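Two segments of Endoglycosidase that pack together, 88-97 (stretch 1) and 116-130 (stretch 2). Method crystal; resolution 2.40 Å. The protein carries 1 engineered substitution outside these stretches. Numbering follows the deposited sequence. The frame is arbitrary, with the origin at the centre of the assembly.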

ATOM      1  N   GLN A  88       6.510  -5.648  17.117  1.00 91.69           N
ATOM      2  CA  GLN A  88       5.603  -6.143  16.041  1.00 92.85           C
ATOM      3  C   GLN A  88       4.281  -5.351  15.942  1.00 92.78           C
ATOM      4  O   GLN A  88       3.607  -5.485  14.893  1.00 97.66           O
ATOM      5  CB  GLN A  88       5.350  -7.634  16.294  1.00 96.92           C
ATOM      6  CG  GLN A  88       4.379  -8.306  15.330  1.00 99.40           C
ATOM      7  CD  GLN A  88       4.281  -9.781  15.630  1.00105.54           C
ATOM      8  OE1 GLN A  88       4.008 -10.172  16.773  1.00117.29           O
ATOM      9  NE2 GLN A  88       4.550 -10.610  14.626  1.00 98.67           N
ATOM     10  N   ASN A  89       3.877  -4.577  16.956  1.00 92.88           N
ATOM     11  CA  ASN A  89       2.524  -3.940  16.994  1.00 93.91           C
ATOM     12  C   ASN A  89       2.644  -2.420  16.723  1.00 88.10           C
ATOM     13  O   ASN A  89       1.651  -1.656  16.912  1.00 96.57           O
ATOM     14  CB  ASN A  89       1.804  -4.249  18.319  1.00 96.48           C
ATOM     15  CG  ASN A  89       1.689  -5.728  18.635  1.00 95.05           C
ATOM     16  OD1 ASN A  89       2.442  -6.239  19.454  1.00100.84           O
ATOM     17  ND2 ASN A  89       0.722  -6.420  18.046  1.00 94.49           N
ATOM     18  N   TYR A  90       3.818  -1.993  16.276  1.00 80.97           N
ATOM     19  CA  TYR A  90       4.214  -0.569  16.164  1.00 84.70           C
ATOM     20  C   TYR A  90       4.622  -0.207  14.724  1.00 83.53           C
ATOM     21  O   TYR A  90       5.593  -0.828  14.153  1.00 81.88           O
ATOM     22  CB  TYR A  90       5.436  -0.337  17.050  1.00 85.61           C
ATOM     23  CG  TYR A  90       5.151  -0.113  18.506  1.00 90.76           C
ATOM     24  CD1 TYR A  90       5.026  -1.179  19.383  1.00 93.52           C
ATOM     25  CD2 TYR A  90       5.072   1.174  19.017  1.00 92.27           C
ATOM     26  CE1 TYR A  90       4.783  -0.968  20.727  1.00 97.37           C
ATOM     27  CE2 TYR A  90       4.846   1.399  20.364  1.00 96.38           C
ATOM     28  CZ  TYR A  90       4.692   0.326  21.223  1.00100.24           C
ATOM     29  OH  TYR A  90       4.445   0.580  22.546  1.00110.52           O
ATOM     30  N   LEU A  91       3.983   0.807  14.138  1.00 83.17           N
ATOM     31  CA  LEU A  91       4.445   1.342  12.827  1.00 80.41           C
ATOM     32  C   LEU A  91       5.880   1.847  12.981  1.00 78.06           C
ATOM     33  O   LEU A  91       6.709   1.567  12.072  1.00 75.65           O
ATOM     34  CB  LEU A  91       3.554   2.496  12.365  1.00 83.52           C
ATOM     35  CG  LEU A  91       2.105   2.144  12.046  1.00 86.82           C
ATOM     36  CD1 LEU A  91       1.328   3.422  11.778  1.00 89.63           C
ATOM     37  CD2 LEU A  91       2.006   1.196  10.860  1.00 88.99           C
ATOM     38  N   LYS A  92       6.175   2.517  14.105  1.00 78.63           N
ATOM     39  CA  LYS A  92       7.438   3.279  14.299  1.00 77.46           C
ATOM     40  C   LYS A  92       8.631   2.327  14.448  1.00 75.62           C
ATOM     41  O   LYS A  92       9.790   2.772  14.329  1.00 80.50           O
ATOM     42  CB  LYS A  92       7.317   4.268  15.464  1.00 82.02           C
ATOM     43  CG  LYS A  92       7.206   3.673  16.869  1.00 83.79           C
ATOM     44  CD  LYS A  92       7.560   4.672  17.959  1.00 84.53           C
ATOM     45  CE  LYS A  92       7.186   4.185  19.350  1.00 88.50           C
ATOM     46  NZ  LYS A  92       7.053   5.294  20.328  1.00 89.74           N
HETATM   47  N   MSE A  93       8.340   1.031  14.664  1.00 74.15           N
HETATM   48  CA  MSE A  93       9.381   0.022  14.855  1.00 77.10           C
HETATM   49  C   MSE A  93       9.589  -0.817  13.598  1.00 74.73           C
HETATM   50  O   MSE A  93      10.355  -1.777  13.601  1.00 69.35           O
HETATM   51  CB  MSE A  93       9.038  -0.919  16.027  1.00 82.34           C
HETATM   52  CG  MSE A  93       9.074  -0.285  17.427  1.00 81.48           C
HETATM   53 SE   MSE A  93      10.636   0.860  17.750  1.00 81.78          SE
HETATM   54  CE  MSE A  93      10.257   2.772  17.714  1.00 84.81           C
ATOM     55  N   LEU A  94       8.890  -0.473  12.517  1.00 76.20           N
ATOM     56  CA  LEU A  94       9.068  -1.176  11.261  1.00 67.87           C
ATOM     57  C   LEU A  94      10.470  -0.894  10.762  1.00 63.72           C
ATOM     58  O   LEU A  94      11.036   0.141  11.065  1.00 65.41           O
ATOM     59  CB  LEU A  94       8.056  -0.645  10.254  1.00 68.14           C
ATOM     60  CG  LEU A  94       6.622  -1.115  10.432  1.00 69.37           C
ATOM     61  CD1 LEU A  94       5.683  -0.283   9.558  1.00 68.78           C
ATOM     62  CD2 LEU A  94       6.542  -2.591  10.100  1.00 67.92           C
ATOM     63  N   PRO A  95      11.025  -1.746   9.891  1.00 64.36           N
ATOM     64  CA  PRO A  95      12.274  -1.421   9.207  1.00 63.57           C
ATOM     65  C   PRO A  95      12.239  -0.005   8.622  1.00 65.70           C
ATOM     66  O   PRO A  95      11.219   0.417   8.109  1.00 76.62           O
ATOM     67  CB  PRO A  95      12.334  -2.465   8.104  1.00 65.09           C
ATOM     68  CG  PRO A  95      11.545  -3.650   8.673  1.00 68.10           C
ATOM     69  CD  PRO A  95      10.433  -3.025   9.476  1.00 67.69           C
ATOM     70  N   ASP A  96      13.335   0.719   8.783  1.00 66.60           N
ATOM     71  CA  ASP A  96      13.458   2.148   8.404  1.00 70.45           C
ATOM     72  C   ASP A  96      13.297   2.304   6.886  1.00 66.94           C
ATOM     73  O   ASP A  96      13.060   3.406   6.454  1.00 69.92           O
ATOM     74  CB  ASP A  96      14.794   2.723   8.889  1.00 72.90           C
ATOM     75  CG  ASP A  96      14.880   2.809  10.401  1.00 78.74           C
ATOM     76  OD1 ASP A  96      13.799   2.659  11.041  1.00 79.33           O
ATOM     77  OD2 ASP A  96      16.012   3.067  10.929  1.00 77.46           O
ATOM     78  N   SER A  97      13.426   1.231   6.120  1.00 63.12           N
ATOM     79  CA  SER A  97      13.361   1.205   4.639  1.00 64.13           C
ATOM     80  C   SER A  97      11.906   1.080   4.151  1.00 68.87           C
ATOM     81  O   SER A  97      11.683   1.158   2.942  1.00 77.38           O
ATOM     82  CB  SER A  97      14.164   0.021   4.131  1.00 64.02           C
ATOM     83  OG  SER A  97      13.730  -1.193   4.775  1.00 63.76           O
ATOM     84  N   ALA A 116      -0.206   8.194  18.523  1.00 99.38           N
ATOM     85  CA  ALA A 116       1.178   8.627  18.879  1.00 95.90           C
ATOM     86  C   ALA A 116       2.241   7.893  18.050  1.00 87.95           C
ATOM     87  O   ALA A 116       3.263   8.531  17.714  1.00 84.04           O
ATOM     88  CB  ALA A 116       1.443   8.400  20.344  1.00 98.50           C
ATOM     89  N   ASP A 117       2.042   6.584  17.855  1.00 85.41           N
ATOM     90  CA  ASP A 117       2.858   5.678  17.009  1.00 83.59           C
ATOM     91  C   ASP A 117       2.900   6.300  15.612  1.00 87.50           C
ATOM     92  O   ASP A 117       3.984   6.651  15.121  1.00 87.96           O
ATOM     93  CB  ASP A 117       2.251   4.266  16.981  1.00 81.87           C
ATOM     94  CG  ASP A 117       3.141   3.211  16.281  1.00 84.62           C
ATOM     95  OD1 ASP A 117       4.350   3.490  16.120  1.00 82.16           O
ATOM     96  OD2 ASP A 117       2.616   2.119  15.878  1.00 84.95           O
ATOM     97  N   LEU A 118       1.714   6.497  15.038  1.00 91.83           N
ATOM     98  CA  LEU A 118       1.498   7.152  13.732  1.00 87.47           C
ATOM     99  C   LEU A 118       2.198   8.517  13.699  1.00 87.77           C
ATOM    100  O   LEU A 118       2.856   8.799  12.683  1.00 88.89           O
ATOM    101  CB  LEU A 118      -0.008   7.287  13.510  1.00 88.38           C
ATOM    102  CG  LEU A 118      -0.401   7.962  12.198  1.00 86.37           C
ATOM    103  CD1 LEU A 118       0.043   7.107  11.026  1.00 84.63           C
ATOM    104  CD2 LEU A 118      -1.894   8.230  12.137  1.00 85.53           C
ATOM    105  N   LYS A 119       2.068   9.347  14.738  1.00 90.47           N
ATOM    106  CA  LYS A 119       2.631  10.729  14.700  1.00 94.29           C
ATOM    107  C   LYS A 119       4.150  10.611  14.490  1.00 93.76           C
ATOM    108  O   LYS A 119       4.710  11.404  13.690  1.00 93.30           O
ATOM    109  CB  LYS A 119       2.235  11.548  15.937  1.00100.05           C
ATOM    110  CG  LYS A 119       2.855  12.947  16.032  1.00107.66           C
ATOM    111  CD  LYS A 119       2.004  14.006  16.724  1.00114.68           C
ATOM    112  CE  LYS A 119       0.783  14.379  15.886  1.00124.34           C
ATOM    113  NZ  LYS A 119      -0.260  15.092  16.670  1.00129.06           N
ATOM    114  N   PHE A 120       4.784   9.628  15.140  1.00 91.36           N
ATOM    115  CA  PHE A 120       6.257   9.428  15.145  1.00 90.34           C
ATOM    116  C   PHE A 120       6.660   8.894  13.766  1.00 86.01           C
ATOM    117  O   PHE A 120       7.531   9.476  13.073  1.00 87.06           O
ATOM    118  CB  PHE A 120       6.674   8.488  16.285  1.00 90.43           C
ATOM    119  CG  PHE A 120       8.160   8.346  16.398  1.00 87.46           C
ATOM    120  CD1 PHE A 120       8.843   7.447  15.613  1.00 86.89           C
ATOM    121  CD2 PHE A 120       8.890   9.182  17.214  1.00 93.96           C
ATOM    122  CE1 PHE A 120      10.222   7.362  15.675  1.00 86.57           C
ATOM    123  CE2 PHE A 120      10.271   9.090  17.282  1.00 91.52           C
ATOM    124  CZ  PHE A 120      10.933   8.179  16.510  1.00 86.53           C
ATOM    125  N   PHE A 121       6.001   7.810  13.368  1.00 83.69           N
ATOM    126  CA  PHE A 121       6.092   7.198  12.019  1.00 80.49           C
ATOM    127  C   PHE A 121       6.020   8.260  10.915  1.00 76.91           C
ATOM    128  O   PHE A 121       6.792   8.171   9.971  1.00 76.99           O
ATOM    129  CB  PHE A 121       4.963   6.197  11.813  1.00 78.59           C
ATOM    130  CG  PHE A 121       5.103   5.380  10.557  1.00 79.40           C
ATOM    131  CD1 PHE A 121       6.208   4.591  10.345  1.00 79.16           C
ATOM    132  CD2 PHE A 121       4.124   5.385   9.582  1.00 80.78           C
ATOM    133  CE1 PHE A 121       6.314   3.803   9.211  1.00 76.35           C
ATOM    134  CE2 PHE A 121       4.243   4.606   8.451  1.00 76.19           C
ATOM    135  CZ  PHE A 121       5.334   3.807   8.271  1.00 72.91           C
ATOM    136  N   GLN A 122       5.104   9.217  11.019  1.00 76.57           N
ATOM    137  CA  GLN A 122       4.914  10.258   9.984  1.00 76.42           C
ATOM    138  C   GLN A 122       6.016  11.306  10.064  1.00 75.66           C
ATOM    139  O   GLN A 122       6.605  11.528   9.047  1.00 84.47           O
ATOM    140  CB  GLN A 122       3.546  10.918  10.108  1.00 80.89           C
ATOM    141  CG  GLN A 122       2.388  10.017   9.717  1.00 79.40           C
ATOM    142  CD  GLN A 122       1.094  10.635  10.171  1.00 85.61           C
ATOM    143  OE1 GLN A 122       1.062  11.532  11.025  1.00 85.23           O
ATOM    144  NE2 GLN A 122       0.010  10.156   9.583  1.00 91.40           N
ATOM    145  N   GLU A 123       6.248  11.932  11.216  1.00 83.34           N
ATOM    146  CA  GLU A 123       7.038  13.190  11.370  1.00 85.75           C
ATOM    147  C   GLU A 123       8.558  12.943  11.462  1.00 85.67           C
ATOM    148  O   GLU A 123       9.347  13.839  11.091  1.00 84.10           O
ATOM    149  CB  GLU A 123       6.610  13.892  12.653  1.00 92.77           C
ATOM    150  CG  GLU A 123       5.307  14.669  12.533  1.00100.56           C
ATOM    151  CD  GLU A 123       5.081  15.718  13.621  1.00108.83           C
ATOM    152  OE1 GLU A 123       4.133  16.521  13.480  1.00113.65           O
ATOM    153  OE2 GLU A 123       5.855  15.737  14.611  1.00108.45           O
ATOM    154  N   VAL A 124       8.972  11.799  12.006  1.00 83.61           N
ATOM    155  CA  VAL A 124      10.400  11.510  12.311  1.00 81.39           C
ATOM    156  C   VAL A 124      10.902  10.538  11.252  1.00 75.60           C
ATOM    157  O   VAL A 124      11.875  10.860  10.582  1.00 76.61           O
ATOM    158  CB  VAL A 124      10.580  10.949  13.740  1.00 81.61           C
ATOM    159  CG1 VAL A 124      11.967  10.378  13.952  1.00 80.76           C
ATOM    160  CG2 VAL A 124      10.280  11.987  14.795  1.00 84.48           C
ATOM    161  N   LYS A 125      10.283   9.370  11.159  1.00 73.86           N
ATOM    162  CA  LYS A 125      10.434   8.477   9.993  1.00 80.33           C
ATOM    163  C   LYS A 125       9.671   9.187   8.876  1.00 90.41           C
ATOM    164  O   LYS A 125       8.793  10.009   9.206  1.00108.64           O
ATOM    165  CB  LYS A 125       9.868   7.111  10.373  1.00 77.66           C
ATOM    166  CG  LYS A 125      10.579   6.457  11.541  1.00 79.40           C
ATOM    167  CD  LYS A 125      10.233   4.994  11.721  1.00 80.91           C
ATOM    168  CE  LYS A 125      11.461   4.116  11.795  1.00 78.26           C
ATOM    169  NZ  LYS A 125      11.113   2.711  11.490  1.00 78.06           N
ATOM    170  N   GLY A 126       9.922   8.949   7.610  1.00 86.24           N
ATOM    171  CA  GLY A 126       9.110   9.726   6.643  1.00 88.60           C
ATOM    172  C   GLY A 126       7.837   9.002   6.256  1.00 81.44           C
ATOM    173  O   GLY A 126       7.471   9.043   5.055  1.00 82.57           O
ATOM    174  N   GLY A 127       7.238   8.270   7.190  1.00 77.33           N
ATOM    175  CA  GLY A 127       6.369   7.125   6.843  1.00 76.09           C
ATOM    176  C   GLY A 127       4.948   7.557   6.573  1.00 74.63           C
ATOM    177  O   GLY A 127       4.566   8.677   7.024  1.00 75.44           O
ATOM    178  N   LYS A 128       4.178   6.710   5.886  1.00 74.42           N
ATOM    179  CA  LYS A 128       2.754   7.006   5.558  1.00 75.50           C
ATOM    180  C   LYS A 128       1.880   5.766   5.763  1.00 75.41           C
ATOM    181  O   LYS A 128       2.246   4.630   5.300  1.00 68.93           O
ATOM    182  CB  LYS A 128       2.631   7.489   4.115  1.00 75.73           C
ATOM    183  CG  LYS A 128       3.194   8.872   3.835  1.00 79.18           C
ATOM    184  CD  LYS A 128       3.071   9.233   2.375  1.00 84.91           C
ATOM    185  CE  LYS A 128       3.943  10.398   1.969  1.00 85.97           C
ATOM    186  NZ  LYS A 128       3.555  11.610   2.713  1.00 86.53           N
ATOM    187  N   ALA A 129       0.719   5.972   6.375  1.00 78.01           N
ATOM    188  CA  ALA A 129      -0.228   4.883   6.667  1.00 83.97           C
ATOM    189  C   ALA A 129      -1.547   5.139   5.948  1.00 88.07           C
ATOM    190  O   ALA A 129      -2.094   6.274   6.046  1.00 96.64           O
ATOM    191  CB  ALA A 129      -0.412   4.754   8.154  1.00 91.06           C
ATOM    192  N   LEU A 130      -2.035   4.108   5.256  1.00 86.61           N
ATOM    193  CA  LEU A 130      -3.258   4.186   4.422  1.00 84.32           C
ATOM    194  C   LEU A 130      -4.376   3.395   5.072  1.00 79.77           C
ATOM    195  O   LEU A 130      -4.134   2.246   5.443  1.00 76.24           O
ATOM    196  CB  LEU A 130      -2.961   3.563   3.058  1.00 83.71           C
ATOM    197  CG  LEU A 130      -1.868   4.237   2.250  1.00 82.16           C
ATOM    198  CD1 LEU A 130      -1.893   3.692   0.842  1.00 82.99           C
ATOM    199  CD2 LEU A 130      -2.034   5.755   2.253  1.00 85.81           C
TER

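The irregular segment 88-97 packs against the helix 116-123 and the loop that follows it, and three side chains of the second stretch organise the contact. D117 adopts chi1 t (-172°), which brings its carboxylate to the backbone of the first stretch although its CA-to-CB bond points sideways. There the two oxygens are divided between consecutive amides: L91 N donates to D117 OD2 (2.6 Å) and K92 N to D117 OD1 (2.9 Å). D117 OD1 also lies at the edge of the Y90 ring, 3.8 Å from Y90 CD2.

One turn further along the helix, F121, also t (-171°), presents a ring face to L91, whose CB lies 4.0 Å from the ring centroid and 20° off its normal. With chi1 m and chi2 t, L91 carries CD1 past this ring to L118 CD1 (4.0 Å) and A129 CB (4.2 Å), while L94 CD1 approaches F121 CE1 at 4.1 Å.

K125 points toward the first stretch, and its long side chain, with chi3 between wells at 128°, delivers NZ among backbone and carboxylate oxygens. K125 NZ donates to K92 O (3.1 Å) and forms a salt bridge with D96 OD1 (2.7 Å), whose hydrogen bond is weak and whose position is less certain. The backbone places K92 CB 3.5 Å from F120 CD1, and chi1 p (68°) sets K92 CG 3.0 Å from D117 OD1.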